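Local structure of chitin oligosaccharide binding protein NagB2 (7EHU) at residues Val30-His36 with Thr65-Val71; Leu49-Val53 with Ile344-Ala348; Lys56-Val61 with Ala334-Asn338. The protein binds chitin oligosaccharides, including the disaccharide and trisaccharide of N-acetylglucosamine, and probably hands them to an ABC transporter as its extracellular solute-binding protein. Residues are numbered along the deposited sequence.

Contact 1. Residues Val30-His36 with Thr65-Val71; sequences VSLTLRH and TFKLDGV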
ATOM      1  N   VAL A  30     -31.423   3.325  11.857  1.00 19.93           N
ATOM      2  CA  VAL A  30     -30.164   4.053  11.723  1.00 19.12           C
ATOM      3  C   VAL A  30     -29.552   3.723  10.368  1.00 17.30           C
ATOM      4  O   VAL A  30     -29.566   2.571   9.932  1.00 16.34           O
ATOM      5  CB  VAL A  30     -29.218   3.718  12.901  1.00 21.23           C
ATOM      6  CG1 VAL A  30     -28.835   2.255  12.914  1.00 22.30           C
ATOM      7  CG2 VAL A  30     -28.002   4.584  12.877  1.00 22.04           C
ATOM      8  N   SER A  31     -29.027   4.741   9.695  1.00 17.80           N
ATOM      9  CA  SER A  31     -28.359   4.575   8.413  1.00 18.10           C
ATOM     10  C   SER A  31     -26.896   4.943   8.577  1.00 17.43           C
ATOM     11  O   SER A  31     -26.578   6.017   9.107  1.00 20.42           O
ATOM     12  CB  SER A  31     -28.994   5.467   7.338  1.00 21.30           C
ATOM     13  OG  SER A  31     -28.313   5.329   6.099  1.00 25.41           O
ATOM     14  N   LEU A  32     -26.008   4.061   8.125  1.00 14.79           N
ATOM     15  CA  LEU A  32     -24.569   4.284   8.217  1.00 14.33           C
ATOM     16  C   LEU A  32     -23.984   4.190   6.817  1.00 14.57           C
ATOM     17  O   LEU A  32     -24.305   3.267   6.065  1.00 17.52           O
ATOM     18  CB  LEU A  32     -23.908   3.229   9.116  1.00 15.86           C
ATOM     19  CG  LEU A  32     -24.347   3.273  10.589  1.00 18.29           C
ATOM     20  CD1 LEU A  32     -25.539   2.364  10.810  1.00 20.20           C
ATOM     21  CD2 LEU A  32     -23.203   2.878  11.498  1.00 19.35           C
ATOM     22  N   THR A  33     -23.128   5.133   6.465  1.00 11.46           N
ATOM     23  CA  THR A  33     -22.360   5.043   5.238  1.00 11.37           C
ATOM     24  C   THR A  33     -21.050   4.330   5.518  1.00 10.48           C
ATOM     25  O   THR A  33     -20.345   4.641   6.486  1.00 10.99           O
ATOM     26  CB  THR A  33     -22.114   6.427   4.655  1.00 13.63           C
ATOM     27  OG1 THR A  33     -23.391   7.019   4.373  1.00 16.65           O
ATOM     28  CG2 THR A  33     -21.255   6.351   3.378  1.00 14.87           C
ATOM     29  N   LEU A  34     -20.736   3.365   4.663  1.00 10.29           N
ATOM     30  CA  LEU A  34     -19.517   2.569   4.746  1.00  9.85           C
ATOM     31  C   LEU A  34     -18.715   2.868   3.485  1.00  9.27           C
ATOM     32  O   LEU A  34     -19.041   2.377   2.396  1.00 10.31           O
ATOM     33  CB  LEU A  34     -19.859   1.087   4.879  1.00 10.69           C
ATOM     34  CG  LEU A  34     -18.741   0.168   5.360  1.00 10.90           C
ATOM     35  CD1 LEU A  34     -19.291  -1.241   5.585  1.00 12.99           C
ATOM     36  CD2 LEU A  34     -17.547   0.125   4.395  1.00 11.12           C
ATOM     37  N   ARG A  35     -17.696   3.712   3.639  1.00  8.79           N
ATOM     38  CA  ARG A  35     -16.796   4.096   2.562  1.00  8.79           C
ATOM     39  C   ARG A  35     -15.719   3.037   2.384  1.00  8.24           C
ATOM     40  O   ARG A  35     -14.958   2.757   3.315  1.00  8.45           O
ATOM     41  CB  ARG A  35     -16.165   5.448   2.894  1.00  9.20           C
ATOM     42  CG  ARG A  35     -15.027   5.891   1.979  1.00  8.80           C
ATOM     43  CD  ARG A  35     -15.469   6.319   0.576  1.00  8.75           C
ATOM     44  NE  ARG A  35     -16.594   7.225   0.651  1.00  9.20           N
ATOM     45  CZ  ARG A  35     -16.555   8.471   1.123  1.00  8.95           C
ATOM     46  NH1 ARG A  35     -15.409   8.979   1.547  1.00  9.31           N
ATOM     47  NH2 ARG A  35     -17.666   9.189   1.220  1.00  9.68           N
ATOM     48  N   HIS A  36     -15.628   2.475   1.178  1.00  8.34           N
ATOM     49  CA  HIS A  36     -14.632   1.460   0.884  1.00  8.52           C
ATOM     50  C   HIS A  36     -14.017   1.778  -0.474  1.00  8.20           C
ATOM     51  O   HIS A  36     -14.531   2.611  -1.238  1.00  9.36           O
ATOM     52  CB  HIS A  36     -15.245   0.062   0.881  1.00  8.98           C
ATOM     53  CG  HIS A  36     -16.183  -0.160  -0.249  1.00  9.58           C
ATOM     54  ND1 HIS A  36     -15.768  -0.648  -1.473  1.00 10.23           N
ATOM     55  CD2 HIS A  36     -17.515   0.059  -0.362  1.00 10.55           C
ATOM     56  CE1 HIS A  36     -16.807  -0.719  -2.279  1.00 11.11           C
ATOM     57  NE2 HIS A  36     -17.877  -0.311  -1.631  1.00 11.28           N
ATOM     58  N   THR A  65     -29.103  -0.003   8.624  1.00 18.39           N
ATOM     59  CA  THR A  65     -28.873  -0.157   7.190  1.00 19.00           C
ATOM     60  C   THR A  65     -27.535   0.487   6.863  1.00 17.28           C
ATOM     61  O   THR A  65     -27.274   1.622   7.275  1.00 18.92           O
ATOM     62  CB  THR A  65     -29.984   0.540   6.390  1.00 21.90           C
ATOM     63  OG1 THR A  65     -31.209  -0.180   6.557  1.00 24.67           O
ATOM     64  CG2 THR A  65     -29.660   0.594   4.891  1.00 23.80           C
ATOM     65  N   PHE A  66     -26.682  -0.243   6.155  1.00 15.84           N
ATOM     66  CA  PHE A  66     -25.395   0.274   5.721  1.00 15.54           C
ATOM     67  C   PHE A  66     -25.502   0.680   4.256  1.00 15.63           C
ATOM     68  O   PHE A  66     -26.005  -0.086   3.422  1.00 18.58           O
ATOM     69  CB  PHE A  66     -24.281  -0.762   5.897  1.00 15.52           C
ATOM     70  CG  PHE A  66     -23.989  -1.109   7.341  1.00 15.45           C
ATOM     71  CD1 PHE A  66     -24.774  -2.021   8.008  1.00 15.84           C
ATOM     72  CD2 PHE A  66     -22.953  -0.513   8.036  1.00 16.98           C
ATOM     73  CE1 PHE A  66     -24.531  -2.351   9.333  1.00 16.76           C
ATOM     74  CE2 PHE A  66     -22.696  -0.837   9.368  1.00 17.40           C
ATOM     75  CZ  PHE A  66     -23.499  -1.755  10.018  1.00 16.30           C
ATOM     76  N   LYS A  67     -25.066   1.888   3.949  1.00 13.56           N
ATOM     77  CA  LYS A  67     -25.046   2.375   2.581  1.00 16.23           C
ATOM     78  C   LYS A  67     -23.555   2.334   2.125  1.00 13.31           C
ATOM     79  O   LYS A  67     -22.722   3.104   2.592  1.00 13.92           O
ATOM     80  CB  LYS A  67     -25.920   3.602   2.318  1.00 22.00           C
ATOM     81  CG  LYS A  67     -25.824   3.740   0.813  1.00 27.80           C
ATOM     82  CD  LYS A  67     -24.642   4.599   0.541  1.00 32.45           C
ATOM     83  CE  LYS A  67     -24.438   4.973  -0.871  1.00 34.87           C
ATOM     84  NZ  LYS A  67     -23.329   5.780  -1.386  1.00 35.89           N
ATOM     85  N   LEU A  68     -23.213   1.357   1.276  1.00 12.36           N
ATOM     86  CA  LEU A  68     -21.839   1.208   0.810  1.00 12.66           C
ATOM     87  C   LEU A  68     -21.540   2.288  -0.220  1.00 12.75           C
ATOM     88  O   LEU A  68     -22.343   2.543  -1.120  1.00 15.22           O
ATOM     89  CB  LEU A  68     -21.583  -0.184   0.231  1.00 14.39           C
ATOM     90  CG  LEU A  68     -21.042  -1.208   1.247  1.00 17.56           C
ATOM     91  CD1 LEU A  68     -21.955  -1.356   2.435  1.00 19.44           C
ATOM     92  CD2 LEU A  68     -20.753  -2.564   0.570  1.00 19.03           C
ATOM     93  N   ASP A  69     -20.417   2.968  -0.054  1.00 10.38           N
ATOM     94  CA  ASP A  69     -19.995   4.029  -0.963  1.00 10.70           C
ATOM     95  C   ASP A  69     -18.594   3.656  -1.434  1.00 10.08           C
ATOM     96  O   ASP A  69     -17.606   3.923  -0.738  1.00 10.14           O
ATOM     97  CB  ASP A  69     -20.001   5.379  -0.266  1.00 11.57           C
ATOM     98  CG  ASP A  69     -19.773   6.507  -1.227  1.00 12.83           C
ATOM     99  OD1 ASP A  69     -20.447   6.515  -2.274  1.00 15.72           O
ATOM    100  OD2 ASP A  69     -18.876   7.341  -0.983  1.00 12.33           O
ATOM    101  N   GLY A  70     -18.505   3.037  -2.611  1.00 10.66           N
ATOM    102  CA  GLY A  70     -17.226   2.618  -3.151  1.00  9.90           C
ATOM    103  C   GLY A  70     -16.598   3.742  -3.939  1.00 10.40           C
ATOM    104  O   GLY A  70     -17.215   4.285  -4.852  1.00 11.68           O
ATOM    105  N   VAL A  71     -15.360   4.072  -3.601  1.00 10.04           N
ATOM    106  CA  VAL A  71     -14.631   5.179  -4.213  1.00 10.09           C
ATOM    107  C   VAL A  71     -13.224   4.693  -4.545  1.00 10.41           C
ATOM    108  O   VAL A  71     -12.618   3.966  -3.751  1.00 10.77           O
ATOM    109  CB  VAL A  71     -14.584   6.375  -3.234  1.00  9.90           C
ATOM    110  CG1 VAL A  71     -13.818   7.540  -3.798  1.00 10.53           C
ATOM    111  CG2 VAL A  71     -16.008   6.818  -2.857  1.00 10.95           C
TER
HETATM  112  O   HOH W   1     -32.327   1.430   8.443  1.00 25.33           O
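Strands 30-36 and 65-70 run side by side and parallel, their short axes 4.5 Å apart: Thr65, Lys67 and Asp69 use both N and O, to the residues flanking Ser31, Thr33 and Arg35, while Phe66, Leu68 and Gly70 sit beside Leu32, Leu34 and His36. Thr65 N donates to Val30 O (2.9 Å) and its O accepts from Leu32 N (2.9 Å), while water 1 sits 2.7 Å from Thr65 OG1, a small polar group suited to an exposed end. Phe66 turns to the opposite face, where its CD2 lies 4.0 Å from Leu32 CB and helices 44-60 and 326-339 cover the apolar side chains. Lys67 N donates to Leu32 O (2.6 Å) and its O accepts from Leu34 N (2.9 Å); its exposed chain lies on the face with Thr33 and Asp69, where NZ reaches Asp69 OD1 at 3.1 Å. Leu68 continues the apolar face, its CD1 4.0 Å from Leu34 CB. Asp69 is the polar hub: its N donates to Leu34 O (2.9 Å), its O accepts from His36 N (3.1 Å), and its OD2 takes a salt bridge from Arg35 NE (2.8 Å); Lys80 and Glu84 of helix 73-86 extend the network. At Gly70 a CB would clash with His36 CE1 as the ring is placed; its CA makes a CH-pi contact, 3.6 Å from the ring centroid, and His36 ND1 is hydrogen-bonded to Asn38 N. Val71 N hydrogen-bonds to His36 O (2.9 Å). With helix 44-60 as the crossover, the two strands form a classic beta-alpha-beta unit of the periplasmic-binding-protein fold.

Contact 2. Residues Leu49-Val53 with Ile344-Ala348; sequences LLEKV and IQGEA
Leu49 (chi1 t, chi2 p) lays its isobutyl group over the second helix: CD2 is 3.8 Å from Ile344 CG2, and CD1 is 3.6 Å from Glu347 CD. Both segments are regular alpha-helix, with the i to i-4 hydrogen bonds Val53 N to Leu49 O and Ala348 N to Ile344 O, each 3.0 Å. They run nearly antiparallel at 160°, with axes 11.6 Å apart at closest, a gap that long side chains must bridge; the nearest CA atoms, Leu49 and Ile344, are 7.7 Å apart. Ile344, m at both chi angles, extends CD1 to 3.6 Å from Val53 CG2 (chi1 t). This is a helix-helix interface of the solute-binding-protein fold, joining the crossover helix 44-60 of a beta-alpha-beta unit to helix 342-352. At its more exposed margin Lys52 (chi1 t, chi2 t, chi3 p, chi4 t) sends NZ to Glu347 OE1 in a 2.8 Å salt bridge; Glu347 has chi1 and chi2 t. Ala348 adds only a methyl, CB 4.0 Å from Leu49 CD2, and Arg354 touches both.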
ATOM      1  N   LEU A  49     -16.946 -10.084   0.037  1.00 11.56           N
ATOM      2  CA  LEU A  49     -16.735 -10.447   1.438  1.00 11.87           C
ATOM      3  C   LEU A  49     -17.240  -9.346   2.363  1.00 11.06           C
ATOM      4  O   LEU A  49     -17.894  -9.622   3.381  1.00 11.46           O
ATOM      5  CB  LEU A  49     -15.250 -10.700   1.666  1.00 13.28           C
ATOM      6  CG  LEU A  49     -14.819 -11.243   3.017  1.00 14.85           C
ATOM      7  CD1 LEU A  49     -15.532 -12.546   3.331  1.00 17.00           C
ATOM      8  CD2 LEU A  49     -13.326 -11.445   3.047  1.00 14.92           C
ATOM      9  N   LEU A  50     -16.966  -8.089   2.009  1.00 10.72           N
ATOM     10  CA  LEU A  50     -17.479  -6.962   2.776  1.00 10.61           C
ATOM     11  C   LEU A  50     -19.004  -6.978   2.812  1.00 10.38           C
ATOM     12  O   LEU A  50     -19.609  -6.754   3.866  1.00 10.91           O
ATOM     13  CB  LEU A  50     -16.958  -5.658   2.172  1.00 10.69           C
ATOM     14  CG  LEU A  50     -17.402  -4.365   2.861  1.00 11.94           C
ATOM     15  CD1 LEU A  50     -16.848  -4.266   4.291  1.00 12.36           C
ATOM     16  CD2 LEU A  50     -16.957  -3.166   2.028  1.00 12.04           C
ATOM     17  N   GLU A  51     -19.638  -7.204   1.657  1.00 10.96           N
ATOM     18  CA  GLU A  51     -21.094  -7.258   1.576  1.00 11.42           C
ATOM     19  C   GLU A  51     -21.648  -8.384   2.440  1.00 11.49           C
ATOM     20  O   GLU A  51     -22.689  -8.217   3.086  1.00 12.49           O
ATOM     21  CB  GLU A  51     -21.540  -7.420   0.119  1.00 13.52           C
ATOM     22  CG  GLU A  51     -21.354  -6.153  -0.719  1.00 15.93           C
ATOM     23  CD  GLU A  51     -21.534  -6.373  -2.216  1.00 19.85           C
ATOM     24  OE1 GLU A  51     -21.617  -7.540  -2.654  1.00 22.53           O
ATOM     25  OE2 GLU A  51     -21.561  -5.369  -2.954  1.00 21.59           O
ATOM     26  N   LYS A  52     -20.969  -9.538   2.458  1.00 12.52           N
ATOM     27  CA  LYS A  52     -21.402 -10.644   3.307  1.00 13.86           C
ATOM     28  C   LYS A  52     -21.380 -10.241   4.776  1.00 12.24           C
ATOM     29  O   LYS A  52     -22.338 -10.507   5.516  1.00 13.42           O
ATOM     30  CB  LYS A  52     -20.504 -11.859   3.069  1.00 15.35           C
ATOM     31  CG  LYS A  52     -20.929 -13.077   3.856  1.00 18.61           C
ATOM     32  CD  LYS A  52     -20.267 -14.359   3.387  1.00 22.36           C
ATOM     33  CE  LYS A  52     -18.887 -14.561   3.962  1.00 25.36           C
ATOM     34  NZ  LYS A  52     -18.455 -15.999   3.814  1.00 26.78           N
ATOM     35  N   VAL A  53     -20.313  -9.559   5.205  1.00 11.46           N
ATOM     36  CA  VAL A  53     -20.205  -9.121   6.594  1.00 11.74           C
ATOM     37  C   VAL A  53     -21.294  -8.098   6.908  1.00 11.99           C
ATOM     38  O   VAL A  53     -21.905  -8.133   7.986  1.00 12.37           O
ATOM     39  CB  VAL A  53     -18.792  -8.546   6.848  1.00 12.26           C
ATOM     40  CG1 VAL A  53     -18.736  -7.775   8.136  1.00 12.00           C
ATOM     41  CG2 VAL A  53     -17.751  -9.645   6.833  1.00 12.03           C
ATOM     42  N   ILE A 344     -13.187 -14.501   8.634  1.00 13.32           N
ATOM     43  CA  ILE A 344     -13.163 -13.566   7.514  1.00 13.15           C
ATOM     44  C   ILE A 344     -11.733 -13.401   6.993  1.00 12.01           C
ATOM     45  O   ILE A 344     -11.481 -13.426   5.783  1.00 13.71           O
ATOM     46  CB  ILE A 344     -13.773 -12.220   7.950  1.00 13.52           C
ATOM     47  CG1 ILE A 344     -15.268 -12.371   8.300  1.00 14.62           C
ATOM     48  CG2 ILE A 344     -13.569 -11.151   6.873  1.00 13.80           C
ATOM     49  CD1 ILE A 344     -16.147 -12.870   7.179  1.00 15.54           C
ATOM     50  N   GLN A 345     -10.774 -13.232   7.910  1.00 10.14           N
ATOM     51  CA  GLN A 345      -9.380 -13.092   7.513  1.00 10.37           C
ATOM     52  C   GLN A 345      -8.894 -14.336   6.780  1.00 11.07           C
ATOM     53  O   GLN A 345      -8.104 -14.242   5.833  1.00 11.94           O
ATOM     54  CB  GLN A 345      -8.524 -12.847   8.754  1.00  9.78           C
ATOM     55  CG  GLN A 345      -8.829 -11.554   9.474  1.00 10.49           C
ATOM     56  CD  GLN A 345      -7.810 -10.472   9.214  1.00  9.49           C
ATOM     57  OE1 GLN A 345      -6.607 -10.725   9.224  1.00  9.96           O
ATOM     58  NE2 GLN A 345      -8.280  -9.257   8.963  1.00 11.12           N
ATOM     59  N   GLY A 346      -9.339 -15.512   7.220  1.00 11.74           N
ATOM     60  CA  GLY A 346      -8.926 -16.746   6.583  1.00 13.20           C
ATOM     61  C   GLY A 346      -9.532 -16.928   5.207  1.00 14.55           C
ATOM     62  O   GLY A 346      -8.891 -17.481   4.306  1.00 15.85           O
ATOM     63  N   GLU A 347     -10.786 -16.499   5.031  1.00 14.60           N
ATOM     64  CA  GLU A 347     -11.402 -16.555   3.708  1.00 15.58           C
ATOM     65  C   GLU A 347     -10.686 -15.597   2.756  1.00 15.94           C
ATOM     66  O   GLU A 347     -10.446 -15.928   1.587  1.00 17.91           O
ATOM     67  CB  GLU A 347     -12.896 -16.217   3.796  1.00 18.41           C
ATOM     68  CG  GLU A 347     -13.573 -16.012   2.448  1.00 21.07           C
ATOM     69  CD  GLU A 347     -15.115 -16.004   2.508  1.00 22.95           C
ATOM     70  OE1 GLU A 347     -15.693 -16.219   3.595  1.00 23.68           O
ATOM     71  OE2 GLU A 347     -15.755 -15.810   1.448  1.00 24.84           O
ATOM     72  N   ALA A 348     -10.308 -14.411   3.254  1.00 15.81           N
ATOM     73  CA  ALA A 348      -9.574 -13.453   2.430  1.00 14.43           C
ATOM     74  C   ALA A 348      -8.228 -14.018   1.978  1.00 14.86           C
ATOM     75  O   ALA A 348      -7.823 -13.832   0.823  1.00 15.74           O
ATOM     76  CB  ALA A 348      -9.383 -12.133   3.193  1.00 15.08           C
TER

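Contact 3. Residues Lys56-Val61 with Ala334-Asn338; sequences KTEAEV and AFIKN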
ATOM      1  N   LYS A  56     -24.658  -9.804   7.335  1.00 15.18           N
ATOM      2  CA  LYS A  56     -24.721 -10.444   8.649  1.00 14.94           C
ATOM      3  C   LYS A  56     -24.962  -9.422   9.748  1.00 14.53           C
ATOM      4  O   LYS A  56     -25.727  -9.670  10.680  1.00 16.01           O
ATOM      5  CB  LYS A  56     -23.415 -11.193   8.915  1.00 15.86           C
ATOM      6  CG  LYS A  56     -23.394 -11.970  10.219  1.00 17.68           C
ATOM      7  CD  LYS A  56     -22.037 -12.639  10.422  1.00 20.31           C
ATOM      8  CE  LYS A  56     -21.913 -13.265  11.813  1.00 23.93           C
ATOM      9  NZ  LYS A  56     -20.505 -13.636  12.147  1.00 26.81           N
ATOM     10  N   THR A  57     -24.288  -8.282   9.666  1.00 13.95           N
ATOM     11  CA  THR A  57     -24.446  -7.242  10.673  1.00 13.99           C
ATOM     12  C   THR A  57     -25.855  -6.668  10.669  1.00 14.30           C
ATOM     13  O   THR A  57     -26.428  -6.421  11.734  1.00 15.00           O
ATOM     14  CB  THR A  57     -23.377  -6.174  10.436  1.00 13.74           C
ATOM     15  OG1 THR A  57     -22.080  -6.802  10.413  1.00 13.52           O
ATOM     16  CG2 THR A  57     -23.401  -5.100  11.509  1.00 13.95           C
ATOM     17  N   GLU A  58     -26.419  -6.440   9.481  1.00 14.39           N
ATOM     18  CA  GLU A  58     -27.793  -5.956   9.383  1.00 15.18           C
ATOM     19  C   GLU A  58     -28.784  -6.940  10.000  1.00 16.19           C
ATOM     20  O   GLU A  58     -29.791  -6.533  10.597  1.00 17.51           O
ATOM     21  CB  GLU A  58     -28.129  -5.672   7.916  1.00 14.75           C
ATOM     22  CG  GLU A  58     -27.413  -4.415   7.400  1.00 14.30           C
ATOM     23  CD  GLU A  58     -27.585  -4.160   5.915  1.00 15.80           C
ATOM     24  OE1 GLU A  58     -28.031  -5.063   5.183  1.00 18.30           O
ATOM     25  OE2 GLU A  58     -27.287  -3.029   5.482  1.00 15.73           O
ATOM     26  N   ALA A  59     -28.542  -8.243   9.843  1.00 17.23           N
ATOM     27  CA  ALA A  59     -29.430  -9.228  10.457  1.00 18.09           C
ATOM     28  C   ALA A  59     -29.318  -9.196  11.978  1.00 19.01           C
ATOM     29  O   ALA A  59     -30.299  -9.439  12.689  1.00 20.75           O
ATOM     30  CB  ALA A  59     -29.087 -10.625   9.928  1.00 19.35           C
ATOM     31  N   GLU A  60     -28.132  -8.884  12.490  1.00 19.15           N
ATOM     32  CA  GLU A  60     -27.887  -8.884  13.924  1.00 19.69           C
ATOM     33  C   GLU A  60     -28.381  -7.616  14.603  1.00 19.67           C
ATOM     34  O   GLU A  60     -28.705  -7.643  15.793  1.00 20.82           O
ATOM     35  CB  GLU A  60     -26.382  -9.039  14.155  1.00 22.09           C
ATOM     36  CG  GLU A  60     -25.974  -9.231  15.591  1.00 26.18           C
ATOM     37  CD  GLU A  60     -24.480  -9.195  15.767  1.00 28.92           C
ATOM     38  OE1 GLU A  60     -24.025  -8.603  16.769  1.00 31.06           O
ATOM     39  OE2 GLU A  60     -23.775  -9.723  14.881  1.00 28.85           O
ATOM     40  N   VAL A  61     -28.433  -6.507  13.878  1.00 19.42           N
ATOM     41  CA  VAL A  61     -28.819  -5.215  14.431  1.00 19.91           C
ATOM     42  C   VAL A  61     -30.048  -4.723  13.677  1.00 20.76           C
ATOM     43  O   VAL A  61     -29.932  -3.915  12.740  1.00 20.02           O
ATOM     44  CB  VAL A  61     -27.659  -4.212  14.345  1.00 19.37           C
ATOM     45  CG1 VAL A  61     -28.032  -2.904  15.054  1.00 20.12           C
ATOM     46  CG2 VAL A  61     -26.365  -4.805  14.937  1.00 20.24           C
ATOM     47  N   ALA A 334     -21.015  -3.865  16.045  1.00 11.81           N
ATOM     48  CA  ALA A 334     -21.384  -5.132  15.419  1.00 11.98           C
ATOM     49  C   ALA A 334     -20.607  -5.357  14.129  1.00 11.44           C
ATOM     50  O   ALA A 334     -20.189  -6.485  13.835  1.00 11.97           O
ATOM     51  CB  ALA A 334     -22.897  -5.191  15.173  1.00 13.15           C
ATOM     52  N   PHE A 335     -20.404  -4.296  13.351  1.00 11.12           N
ATOM     53  CA  PHE A 335     -19.609  -4.423  12.141  1.00 10.66           C
ATOM     54  C   PHE A 335     -18.178  -4.840  12.479  1.00  9.96           C
ATOM     55  O   PHE A 335     -17.618  -5.745  11.847  1.00  9.93           O
ATOM     56  CB  PHE A 335     -19.589  -3.104  11.361  1.00 11.30           C
ATOM     57  CG  PHE A 335     -18.611  -3.124  10.216  1.00 10.59           C
ATOM     58  CD1 PHE A 335     -18.919  -3.792   9.038  1.00 11.31           C
ATOM     59  CD2 PHE A 335     -17.366  -2.550  10.339  1.00 11.18           C
ATOM     60  CE1 PHE A 335     -18.021  -3.857   8.002  1.00 11.57           C
ATOM     61  CE2 PHE A 335     -16.452  -2.613   9.290  1.00 11.48           C
ATOM     62  CZ  PHE A 335     -16.775  -3.282   8.130  1.00 12.28           C
ATOM     63  N   ILE A 336     -17.570  -4.192  13.478  1.00  9.54           N
ATOM     64  CA  ILE A 336     -16.207  -4.551  13.874  1.00 10.02           C
ATOM     65  C   ILE A 336     -16.156  -6.021  14.286  1.00  9.84           C
ATOM     66  O   ILE A 336     -15.270  -6.780  13.872  1.00 10.21           O
ATOM     67  CB  ILE A 336     -15.683  -3.608  14.975  1.00  9.51           C
ATOM     68  CG1 ILE A 336     -15.522  -2.180  14.439  1.00 10.20           C
ATOM     69  CG2 ILE A 336     -14.372  -4.116  15.584  1.00 10.02           C
ATOM     70  CD1 ILE A 336     -15.360  -1.155  15.513  1.00 10.93           C
ATOM     71  N   LYS A 337     -17.132  -6.435  15.097  1.00 11.05           N
ATOM     72  CA  LYS A 337     -17.210  -7.813  15.564  1.00 11.13           C
ATOM     73  C   LYS A 337     -17.266  -8.796  14.408  1.00 11.34           C
ATOM     74  O   LYS A 337     -16.670  -9.887  14.473  1.00 12.10           O
ATOM     75  CB  LYS A 337     -18.451  -7.969  16.445  1.00 13.08           C
ATOM     76  CG  LYS A 337     -18.704  -9.395  16.926  1.00 15.52           C
ATOM     77  CD  LYS A 337     -20.064  -9.580  17.605  1.00 17.80           C
ATOM     78  CE  LYS A 337     -21.203  -9.371  16.658  1.00 21.38           C
ATOM     79  NZ  LYS A 337     -21.669 -10.656  16.033  1.00 23.29           N
ATOM     80  N   ASN A 338     -18.006  -8.445  13.356  1.00 10.98           N
ATOM     81  CA  ASN A 338     -18.241  -9.367  12.261  1.00 11.84           C
ATOM     82  C   ASN A 338     -17.203  -9.282  11.164  1.00 10.48           C
ATOM     83  O   ASN A 338     -17.033 -10.256  10.429  1.00 11.22           O
ATOM     84  CB  ASN A 338     -19.640  -9.152  11.697  1.00 11.92           C
ATOM     85  CG  ASN A 338     -20.723  -9.618  12.659  1.00 14.35           C
ATOM     86  OD1 ASN A 338     -20.497 -10.528  13.457  1.00 16.53           O
ATOM     87  ND2 ASN A 338     -21.904  -9.025  12.575  1.00 14.34           N
TER
HETATM   88  O   HOH W   2     -18.537 -12.551  10.462  1.00 20.03           O
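Asn338 is the polar centre of this helix pair, and its amide is used at both ends. ND2 donates twice, to Thr57 OG1 (3.1 Å) and to Glu60 OE2 (3.1 Å). OD1 accepts from Lys337 NZ (2.8 Å) and, weakly, from Lys56 NZ at 3.4 Å. An asparagine fits here because one short side chain offers donor and acceptor together. Glu60 OE2 also forms a salt bridge with Lys337 NZ (2.6 Å). Water 2 is the better partner of Lys56 NZ, at 2.8 Å, and bridges it to Asn338 O (2.7 Å). Thr57 OG1 is also hydrogen-bonded to Val53 O, the carbonyl four residues earlier, a common habit of buried helical threonines, and so is satisfied on both counts. Beside these groups, Ala334 CB meets Thr57 CG2 (3.7 Å) and Val61 CG2 (3.5 Å), a methyl allowing axes only 9.5 Å apart at 133°. The end of helix 44-60 thus rests on helix 326-339, whose Phe335 packs on Leu50 and Val53 and on Phe320 of strand 309-320.

How the contacts relate
Helix 44-60 ties the three together: it links the two strands of contact 1 and supplies one side of contacts 2 and 3. Contacts 2 and 3 have centres 13 Å apart and merge where Val53 CG1 lies 3.7 Å from Asn338 C. The centre of contact 1 lies about 16 Å and 13 Å from the centres of contacts 2 and 3; Leu50 CD2 packs on His36 CB at 3.8 Å, and Glu58 OE2 probably accepts a hydrogen bond from Phe66 N at 2.9 Å. Helices 44-60 and 326-339 cover the apolar face of the strand pair. Toward the bound sugar, the side chains of His36, Ala348 and Phe335 lie about 7, 9 and 12 Å from an N-acetylglucosamine unit, so contact 3 is the most remote.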